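Local coordinates for protein tricorn protease (Thermoplasma acidophilum, PDB 1K32) that probably cleaves peptides released by the proteasome, acting as a serine protease whose beta-propeller domains are thought to gate access to its active site, at residues C741-D746 with Y750-A755; F392-N397 with I402-L407; I259-G264 with E275-I280. All coordinates share one frame; numbering follows the deposited sequence.

Contact 1. Residues C741-D746 with Y750-A755; sequences CDFKLD and YVVAKA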
loop_
_atom_site.group_PDB
_atom_site.type_symbol
_atom_site.label_atom_id
_atom_site.label_comp_id
_atom_site.label_asym_id
_atom_site.label_seq_id
_atom_site.Cartn_x
_atom_site.Cartn_y
_atom_site.Cartn_z
ATOM N N CYS A 741 -32.625 -10.623 -41.708
ATOM C CA CYS A 741 -33.677 -10.127 -42.585
ATOM C C CYS A 741 -33.418 -10.635 -43.998
ATOM O O CYS A 741 -32.269 -10.824 -44.386
ATOM C CB CYS A 741 -33.697 -8.592 -42.622
ATOM S SG CYS A 741 -34.319 -7.747 -41.155
ATOM N N ASP A 742 -34.483 -10.876 -44.753
ATOM C CA ASP A 742 -34.351 -11.292 -46.147
ATOM C C ASP A 742 -34.696 -10.061 -46.991
ATOM O O ASP A 742 -35.735 -9.429 -46.776
ATOM C CB ASP A 742 -35.314 -12.425 -46.471
ATOM C CG ASP A 742 -34.837 -13.773 -45.945
ATOM O OD1 ASP A 742 -35.628 -14.730 -46.008
ATOM O OD2 ASP A 742 -33.681 -13.875 -45.478
ATOM N N PHE A 743 -33.834 -9.708 -47.940
ATOM C CA PHE A 743 -34.106 -8.529 -48.767
ATOM C C PHE A 743 -34.540 -8.878 -50.182
ATOM O O PHE A 743 -34.081 -9.862 -50.761
ATOM C CB PHE A 743 -32.878 -7.622 -48.841
ATOM C CG PHE A 743 -32.209 -7.401 -47.524
ATOM C CD1 PHE A 743 -30.990 -8.019 -47.238
ATOM C CD2 PHE A 743 -32.797 -6.591 -46.557
ATOM C CE1 PHE A 743 -30.369 -7.834 -46.012
ATOM C CE2 PHE A 743 -32.181 -6.401 -45.321
ATOM C CZ PHE A 743 -30.962 -7.027 -45.046
ATOM N N LYS A 744 -35.422 -8.045 -50.730
ATOM C CA LYS A 744 -35.942 -8.220 -52.080
ATOM C C LYS A 744 -35.849 -6.876 -52.806
ATOM O O LYS A 744 -36.379 -5.865 -52.336
ATOM C CB LYS A 744 -37.400 -8.692 -52.010
ATOM C CG LYS A 744 -38.093 -8.876 -53.345
ATOM C CD LYS A 744 -39.577 -9.208 -53.132
ATOM C CE LYS A 744 -40.369 -9.232 -54.440
ATOM N NZ LYS A 744 -41.840 -9.393 -54.211
ATOM N N LEU A 745 -35.155 -6.862 -53.940
ATOM C CA LEU A 745 -35.006 -5.641 -54.718
ATOM C C LEU A 745 -36.331 -5.368 -55.414
ATOM O O LEU A 745 -36.727 -6.107 -56.311
ATOM C CB LEU A 745 -33.875 -5.814 -55.746
ATOM C CG LEU A 745 -33.326 -4.649 -56.582
ATOM C CD1 LEU A 745 -34.252 -4.336 -57.724
ATOM C CD2 LEU A 745 -33.105 -3.433 -55.696
ATOM N N ASP A 746 -37.024 -4.320 -54.979
ATOM C CA ASP A 746 -38.312 -3.947 -55.563
ATOM C C ASP A 746 -38.152 -2.572 -56.215
ATOM O O ASP A 746 -38.210 -1.539 -55.544
ATOM C CB ASP A 746 -39.379 -3.891 -54.470
ATOM C CG ASP A 746 -40.771 -3.620 -55.019
ATOM O OD1 ASP A 746 -40.938 -2.669 -55.816
ATOM O OD2 ASP A 746 -41.705 -4.361 -54.639
ATOM N N TYR A 750 -34.435 -1.809 -51.856
ATOM C CA TYR A 750 -34.507 -3.109 -51.217
ATOM C C TYR A 750 -35.586 -2.999 -50.158
ATOM O O TYR A 750 -35.594 -2.039 -49.376
ATOM C CB TYR A 750 -33.205 -3.480 -50.500
ATOM C CG TYR A 750 -32.084 -3.963 -51.382
ATOM C CD1 TYR A 750 -30.979 -3.151 -51.633
ATOM C CD2 TYR A 750 -32.108 -5.244 -51.940
ATOM C CE1 TYR A 750 -29.928 -3.593 -52.408
ATOM C CE2 TYR A 750 -31.048 -5.702 -52.722
ATOM C CZ TYR A 750 -29.961 -4.868 -52.946
ATOM O OH TYR A 750 -28.886 -5.305 -53.672
ATOM N N VAL A 751 -36.495 -3.968 -50.135
ATOM C CA VAL A 751 -37.546 -4.007 -49.128
ATOM C C VAL A 751 -37.249 -5.203 -48.219
ATOM O O VAL A 751 -36.761 -6.241 -48.684
ATOM C CB VAL A 751 -38.942 -4.203 -49.761
ATOM C CG1 VAL A 751 -38.984 -5.503 -50.543
ATOM C CG2 VAL A 751 -40.013 -4.221 -48.679
ATOM N N VAL A 752 -37.511 -5.056 -46.926
ATOM C CA VAL A 752 -37.300 -6.160 -45.995
ATOM C C VAL A 752 -38.448 -7.134 -46.231
ATOM O O VAL A 752 -39.568 -6.915 -45.769
ATOM C CB VAL A 752 -37.329 -5.683 -44.534
ATOM C CG1 VAL A 752 -37.204 -6.881 -43.590
ATOM C CG2 VAL A 752 -36.199 -4.705 -44.295
ATOM N N ALA A 753 -38.165 -8.202 -46.968
ATOM C CA ALA A 753 -39.180 -9.196 -47.299
ATOM C C ALA A 753 -39.612 -9.985 -46.082
ATOM O O ALA A 753 -40.763 -10.416 -45.995
ATOM C CB ALA A 753 -38.653 -10.143 -48.370
ATOM N N LYS A 754 -38.685 -10.188 -45.149
ATOM C CA LYS A 754 -38.990 -10.924 -43.935
ATOM C C LYS A 754 -37.996 -10.609 -42.830
ATOM O O LYS A 754 -36.801 -10.479 -43.080
ATOM C CB LYS A 754 -38.995 -12.425 -44.213
ATOM C CG LYS A 754 -39.337 -13.252 -42.986
ATOM C CD LYS A 754 -39.373 -14.733 -43.311
ATOM C CE LYS A 754 -39.728 -15.539 -42.082
ATOM N NZ LYS A 754 -39.804 -16.982 -42.409
ATOM N N ALA A 755 -38.505 -10.471 -41.609
ATOM C CA ALA A 755 -37.683 -10.184 -40.442
ATOM C C ALA A 755 -37.870 -11.376 -39.505
ATOM O O ALA A 755 -38.992 -11.729 -39.159
ATOM C CB ALA A 755 -38.137 -8.890 -39.785
#

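Contact 2. Residues F392-N397 with I402-L407; sequences FAVVAN and IMTVDL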
loop_
_atom_site.group_PDB
_atom_site.type_symbol
_atom_site.label_atom_id
_atom_site.label_comp_id
_atom_site.label_asym_id
_atom_site.label_seq_id
_atom_site.Cartn_x
_atom_site.Cartn_y
_atom_site.Cartn_z
ATOM N N PHE A 392 15.158 -43.783 -16.219
ATOM C CA PHE A 392 14.139 -44.442 -17.022
ATOM C C PHE A 392 12.974 -43.529 -17.347
ATOM O O PHE A 392 12.740 -42.530 -16.680
ATOM C CB PHE A 392 13.612 -45.703 -16.315
ATOM C CG PHE A 392 12.870 -45.425 -15.030
ATOM C CD1 PHE A 392 13.524 -45.501 -13.801
ATOM C CD2 PHE A 392 11.520 -45.066 -15.048
ATOM C CE1 PHE A 392 12.850 -45.226 -12.608
ATOM C CE2 PHE A 392 10.832 -44.786 -13.861
ATOM C CZ PHE A 392 11.498 -44.866 -12.635
ATOM N N ALA A 393 12.254 -43.886 -18.398
ATOM C CA ALA A 393 11.090 -43.142 -18.805
ATOM C C ALA A 393 9.895 -44.057 -18.592
ATOM O O ALA A 393 10.053 -45.280 -18.508
ATOM C CB ALA A 393 11.193 -42.766 -20.277
ATOM N N VAL A 394 8.714 -43.452 -18.483
ATOM C CA VAL A 394 7.460 -44.179 -18.353
ATOM C C VAL A 394 6.662 -43.806 -19.608
ATOM O O VAL A 394 6.555 -42.629 -19.966
ATOM C CB VAL A 394 6.685 -43.772 -17.088
ATOM C CG1 VAL A 394 5.349 -44.504 -17.043
ATOM C CG2 VAL A 394 7.514 -44.103 -15.849
ATOM N N VAL A 395 6.114 -44.817 -20.270
ATOM C CA VAL A 395 5.372 -44.632 -21.516
ATOM C C VAL A 395 4.025 -45.345 -21.501
ATOM O O VAL A 395 3.866 -46.368 -20.834
ATOM C CB VAL A 395 6.211 -45.188 -22.723
ATOM C CG1 VAL A 395 5.385 -45.228 -23.986
ATOM C CG2 VAL A 395 7.444 -44.332 -22.927
ATOM N N ALA A 396 3.060 -44.790 -22.232
ATOM C CA ALA A 396 1.734 -45.378 -22.348
ATOM C C ALA A 396 1.371 -45.421 -23.832
ATOM O O ALA A 396 1.534 -44.428 -24.542
ATOM C CB ALA A 396 0.712 -44.550 -21.576
ATOM N N ASN A 397 0.869 -46.557 -24.303
ATOM C CA ASN A 397 0.510 -46.682 -25.710
ATOM C C ASN A 397 -0.955 -47.076 -25.910
ATOM O O ASN A 397 -1.689 -47.276 -24.939
ATOM C CB ASN A 397 1.443 -47.690 -26.404
ATOM C CG ASN A 397 1.448 -49.058 -25.725
ATOM O OD1 ASN A 397 2.424 -49.815 -25.827
ATOM N ND2 ASN A 397 0.358 -49.386 -25.046
ATOM N N ILE A 402 1.240 -49.606 -19.786
ATOM C CA ILE A 402 2.071 -48.571 -19.203
ATOM C C ILE A 402 3.365 -49.379 -19.036
ATOM O O ILE A 402 3.323 -50.565 -18.691
ATOM C CB ILE A 402 1.549 -48.041 -17.852
ATOM C CG1 ILE A 402 2.501 -46.952 -17.341
ATOM C CG2 ILE A 402 1.375 -49.172 -16.861
ATOM C CD1 ILE A 402 1.913 -46.069 -16.215
ATOM N N MET A 403 4.503 -48.758 -19.314
ATOM C CA MET A 403 5.772 -49.466 -19.234
ATOM C C MET A 403 6.913 -48.518 -18.940
ATOM O O MET A 403 6.785 -47.303 -19.092
ATOM C CB MET A 403 6.031 -50.172 -20.573
ATOM C CG MET A 403 6.180 -49.188 -21.739
ATOM S SD MET A 403 5.977 -49.852 -23.422
ATOM C CE MET A 403 7.618 -49.847 -23.927
ATOM N N THR A 404 8.027 -49.075 -18.487
ATOM C CA THR A 404 9.215 -48.283 -18.236
ATOM C C THR A 404 10.170 -48.607 -19.378
ATOM O O THR A 404 10.073 -49.664 -20.004
ATOM C CB THR A 404 9.908 -48.655 -16.913
ATOM O OG1 THR A 404 10.204 -50.053 -16.910
ATOM C CG2 THR A 404 9.027 -48.310 -15.726
ATOM N N VAL A 405 11.080 -47.688 -19.659
ATOM C CA VAL A 405 12.055 -47.898 -20.707
ATOM C C VAL A 405 13.395 -47.414 -20.188
ATOM O O VAL A 405 13.563 -46.238 -19.881
ATOM C CB VAL A 405 11.674 -47.124 -21.986
ATOM C CG1 VAL A 405 12.768 -47.291 -23.047
ATOM C CG2 VAL A 405 10.332 -47.641 -22.521
ATOM N N ASP A 406 14.347 -48.330 -20.069
ATOM C CA ASP A 406 15.664 -47.969 -19.574
ATOM C C ASP A 406 16.250 -46.908 -20.496
ATOM O O ASP A 406 16.248 -47.072 -21.716
ATOM C CB ASP A 406 16.561 -49.203 -19.531
ATOM C CG ASP A 406 17.790 -48.989 -18.678
ATOM O OD1 ASP A 406 18.660 -48.200 -19.092
ATOM O OD2 ASP A 406 17.876 -49.599 -17.590
ATOM N N LEU A 407 16.730 -45.808 -19.925
ATOM C CA LEU A 407 17.290 -44.739 -20.749
ATOM C C LEU A 407 18.735 -45.016 -21.155
ATOM O O LEU A 407 19.365 -44.219 -21.851
ATOM C CB LEU A 407 17.204 -43.396 -20.022
ATOM C CG LEU A 407 15.792 -42.847 -19.795
ATOM C CD1 LEU A 407 15.878 -41.516 -19.090
ATOM C CD2 LEU A 407 15.074 -42.694 -21.116
#

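Contact 3. Residues I259-G264 with E275-I280; sequences ILFSKG and EKIEKI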
loop_
_atom_site.group_PDB
_atom_site.type_symbol
_atom_site.label_atom_id
_atom_site.label_comp_id
_atom_site.label_asym_id
_atom_site.label_seq_id
_atom_site.Cartn_x
_atom_site.Cartn_y
_atom_site.Cartn_z
ATOM N N ILE A 259 -18.276 -34.714 -72.811
ATOM C CA ILE A 259 -18.239 -34.726 -71.352
ATOM C C ILE A 259 -16.803 -34.760 -70.854
ATOM O O ILE A 259 -15.998 -35.575 -71.289
ATOM C CB ILE A 259 -18.995 -35.935 -70.759
ATOM C CG1 ILE A 259 -20.482 -35.844 -71.108
ATOM C CG2 ILE A 259 -18.835 -35.956 -69.239
ATOM C CD1 ILE A 259 -21.279 -37.009 -70.620
ATOM N N LEU A 260 -16.499 -33.852 -69.936
ATOM C CA LEU A 260 -15.175 -33.735 -69.353
ATOM C C LEU A 260 -15.222 -34.195 -67.893
ATOM O O LEU A 260 -16.224 -33.996 -67.210
ATOM C CB LEU A 260 -14.746 -32.274 -69.421
ATOM C CG LEU A 260 -13.333 -31.935 -68.977
ATOM C CD1 LEU A 260 -12.338 -32.639 -69.850
ATOM C CD2 LEU A 260 -13.146 -30.430 -69.062
ATOM N N PHE A 261 -14.140 -34.803 -67.412
ATOM C CA PHE A 261 -14.097 -35.269 -66.030
ATOM C C PHE A 261 -12.658 -35.455 -65.534
ATOM O O PHE A 261 -11.714 -35.444 -66.311
ATOM C CB PHE A 261 -14.909 -36.578 -65.884
ATOM C CG PHE A 261 -14.285 -37.780 -66.559
ATOM C CD1 PHE A 261 -13.369 -38.588 -65.880
ATOM C CD2 PHE A 261 -14.609 -38.100 -67.880
ATOM C CE1 PHE A 261 -12.782 -39.705 -66.513
ATOM C CE2 PHE A 261 -14.033 -39.206 -68.520
ATOM C CZ PHE A 261 -13.120 -40.009 -67.839
ATOM N N SER A 262 -12.490 -35.583 -64.228
ATOM C CA SER A 262 -11.161 -35.768 -63.669
ATOM C C SER A 262 -11.046 -37.168 -63.077
ATOM O O SER A 262 -12.040 -37.743 -62.634
ATOM C CB SER A 262 -10.878 -34.710 -62.595
ATOM O OG SER A 262 -11.897 -34.696 -61.608
ATOM N N LYS A 263 -9.834 -37.710 -63.092
ATOM C CA LYS A 263 -9.579 -39.043 -62.558
ATOM C C LYS A 263 -8.090 -39.244 -62.245
ATOM O O LYS A 263 -7.233 -39.066 -63.105
ATOM C CB LYS A 263 -10.050 -40.116 -63.561
ATOM C CG LYS A 263 -9.909 -41.544 -63.039
ATOM C CD LYS A 263 -10.535 -42.592 -63.961
ATOM C CE LYS A 263 -9.811 -42.723 -65.303
ATOM N NZ LYS A 263 -8.408 -43.212 -65.196
ATOM N N GLY A 264 -7.788 -39.617 -61.007
ATOM C CA GLY A 264 -6.409 -39.844 -60.619
ATOM C C GLY A 264 -5.424 -38.734 -60.954
ATOM O O GLY A 264 -4.270 -39.012 -61.256
ATOM N N GLU A 275 -18.383 -43.009 -77.634
ATOM C CA GLU A 275 -18.224 -43.723 -76.370
ATOM C C GLU A 275 -16.727 -43.839 -76.059
ATOM O O GLU A 275 -16.315 -44.511 -75.117
ATOM C CB GLU A 275 -18.871 -45.110 -76.441
ATOM N N LYS A 276 -15.921 -43.154 -76.860
ATOM C CA LYS A 276 -14.475 -43.149 -76.695
ATOM C C LYS A 276 -14.034 -42.192 -75.585
ATOM O O LYS A 276 -14.625 -41.121 -75.395
ATOM C CB LYS A 276 -13.810 -42.746 -78.015
ATOM N N ILE A 277 -12.988 -42.597 -74.869
ATOM C CA ILE A 277 -12.412 -41.828 -73.774
ATOM C C ILE A 277 -10.971 -41.437 -74.103
ATOM O O ILE A 277 -10.136 -42.293 -74.416
ATOM C CB ILE A 277 -12.412 -42.652 -72.474
ATOM C CG1 ILE A 277 -13.851 -42.904 -72.028
ATOM C CG2 ILE A 277 -11.613 -41.928 -71.384
ATOM C CD1 ILE A 277 -13.964 -43.735 -70.778
ATOM N N GLU A 278 -10.680 -40.143 -74.030
ATOM C CA GLU A 278 -9.342 -39.656 -74.322
ATOM C C GLU A 278 -8.765 -38.815 -73.193
ATOM O O GLU A 278 -9.433 -37.939 -72.627
ATOM C CB GLU A 278 -9.335 -38.840 -75.623
ATOM C CG GLU A 278 -10.274 -37.640 -75.645
ATOM C CD GLU A 278 -10.114 -36.790 -76.906
ATOM O OE1 GLU A 278 -10.817 -35.758 -77.038
ATOM O OE2 GLU A 278 -9.279 -37.153 -77.764
ATOM N N LYS A 279 -7.513 -39.099 -72.869
ATOM C CA LYS A 279 -6.814 -38.375 -71.830
ATOM C C LYS A 279 -6.221 -37.127 -72.462
ATOM O O LYS A 279 -5.613 -37.194 -73.528
ATOM C CB LYS A 279 -5.697 -39.236 -71.250
ATOM C CG LYS A 279 -4.856 -38.519 -70.225
ATOM C CD LYS A 279 -3.751 -39.412 -69.710
ATOM C CE LYS A 279 -2.871 -38.666 -68.736
ATOM N NZ LYS A 279 -2.276 -37.465 -69.363
ATOM N N ILE A 280 -6.416 -35.984 -71.819
ATOM C CA ILE A 280 -5.871 -34.746 -72.343
ATOM C C ILE A 280 -4.441 -34.604 -71.833
ATOM O O ILE A 280 -4.175 -34.760 -70.638
ATOM C CB ILE A 280 -6.699 -33.549 -71.885
ATOM C CG1 ILE A 280 -8.170 -33.817 -72.184
ATOM C CG2 ILE A 280 -6.251 -32.291 -72.610
ATOM C CD1 ILE A 280 -9.091 -32.912 -71.428
#

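Contact 1. Residues C741-D746 with Y750-A755
The carbonyl oxygen D742 O is gripped by two successive amides of the facing strand. A753 N donates to D742 O at 2.7 Å, with the donor nearly in line with the C=O bond but the hydrogen bent well off the straight path. K754 N adds a weak bond to D742 O at 3.5 Å. Two residues thus face one, the definition of a classic beta bulge. D742 N returns a bond to K754 O at 2.9 Å, and beyond the bulge K744 and V751 form a regular hydrogen-bonded pair, V751 N reaching K744 O at an almost straight 172°. These antiparallel strands make a hairpin of the PDZ domain, and strand 780-784 pairs with the other edge of 749-755.

Side chains divide between the two faces. On the face with C741, F743 and L745, methyl CD2 of L745 sits over the centre of the Y750 ring, 4.2 Å from its centroid, a CH-pi contact. The same ring has its CD2 corner 4.0 Å from F743 CB, and its hydroxyl is hydrogen-bonded to I144 O. Farther along, C741 SG lies 3.9 Å from V752 CG1. On the other face, V751 turns CG1 between its own backbone N and carbonyl carbon (chi1 60°), which brings that methyl to 3.2 Å from K744 O and alongside K744 CB. The D742 carboxylate, 6.0 Å from K754 NZ at OD1, looks elsewhere: OD1 is bonded to Y756 OH, and OD2 forms a salt bridge with R833.

Contact 2. Residues F392-N397 with I402-L407
The axes of strands 392-397 and 402-406 approach to 4.5 Å, with 152° between their N-to-C directions and an unbroken antiparallel register from F392 opposite D406 to A396 opposite I402. Two hydrogen-bonded pairs hold them: A393 with V405, and V395 with M403, where V395 N meets M403 O at 2.8 Å. On one face, the V394 and I402 side chains cross obliquely, their CG1 atoms 3.8 Å apart. With CG between its own backbone N and carbonyl carbon (chi1 65°), F392 lays its ring along this face, where CD2 meets T404 CG2 at 4.1 Å, neither over the face nor at the edge; V394 CG2 lies at the ring edge, in plane. On the other face, M403 CG lies beside V395 CB. Past the strand end, L407 folds its branch back over the start of the partner strand: CG rests 3.6 Å from F392 CA, and CD2 is 4.0 Å from A393 CB. With an alanine here, the backbone at F392 and the A393 methyl would probably lose their apolar cover, leaving a gap beside V386. Backbone bonds from A396 to strand 381-386 and from I402 to strand 412-417 make this hairpin the middle pair of a four-stranded antiparallel sheet, the blade of a beta-propeller.

Contact 3. Residues I259-G264 with E275-I280
Second and fourth strands of a four-stranded propeller blade meet here across the strand that separates them, 266-270, so that only side chains long enough to pass over that strand can touch. L260 and I280 do so end to end: methyl CD1 of L260 stands 3.6 Å from methyl CD1 of I280, the two side chains crossing at about a right angle. The leucine reaches out by setting CG anti to its amide nitrogen (chi1 -175°), and both residues also rest on I267 of the intervening strand. L260 further touches P20 and I22 of strand 18-23, in the first blade of the chain, which places this side chain between blades.

The neighbouring residue, F261, projects from the opposite face of the sheet. Its CZ corner lies 4.3 Å from I277 CG2, and that methyl approaches at the ring edge, near the ring plane, rather than over a face. Y268, from the strand between, meets the F261 ring with its own plane nearly parallel, while I277 also leans on T242 and F244.

No hydrogen bond joins residues 259-264 to 275-280. Each strand instead makes backbone hydrogen bonds to the strand between them, F261 with Y268 and E278 with I269. Two apolar contacts, one methyl to methyl and one methyl to ring edge, have little directional preference, so the spacing of the two strands is probably set by those backbone bonds, with dispersion filling in on each face.

Sheet neighbours and next-but-one strands use different chemistry, and the three contacts illustrate both cases. Contacts 1 and 2 are hairpins held by backbone hydrogen bonds, whereas contact 3 spans an intervening strand and relies on apolar side chains alone. Place in the fold separates the hairpins in turn: contact 2, deep in a blade, is regular and almost wholly apolar, while contact 1, partly exposed in the PDZ domain, carries a bulge and charged side chains. Contact 3, though small and involving an outermost strand of its blade, is also buried. Contacts 2 and 3 belong to different propeller blades, their centres about 54 Å apart. No strands are shared, and contacts 1 and 2 lie on opposite sides of the chain's centre.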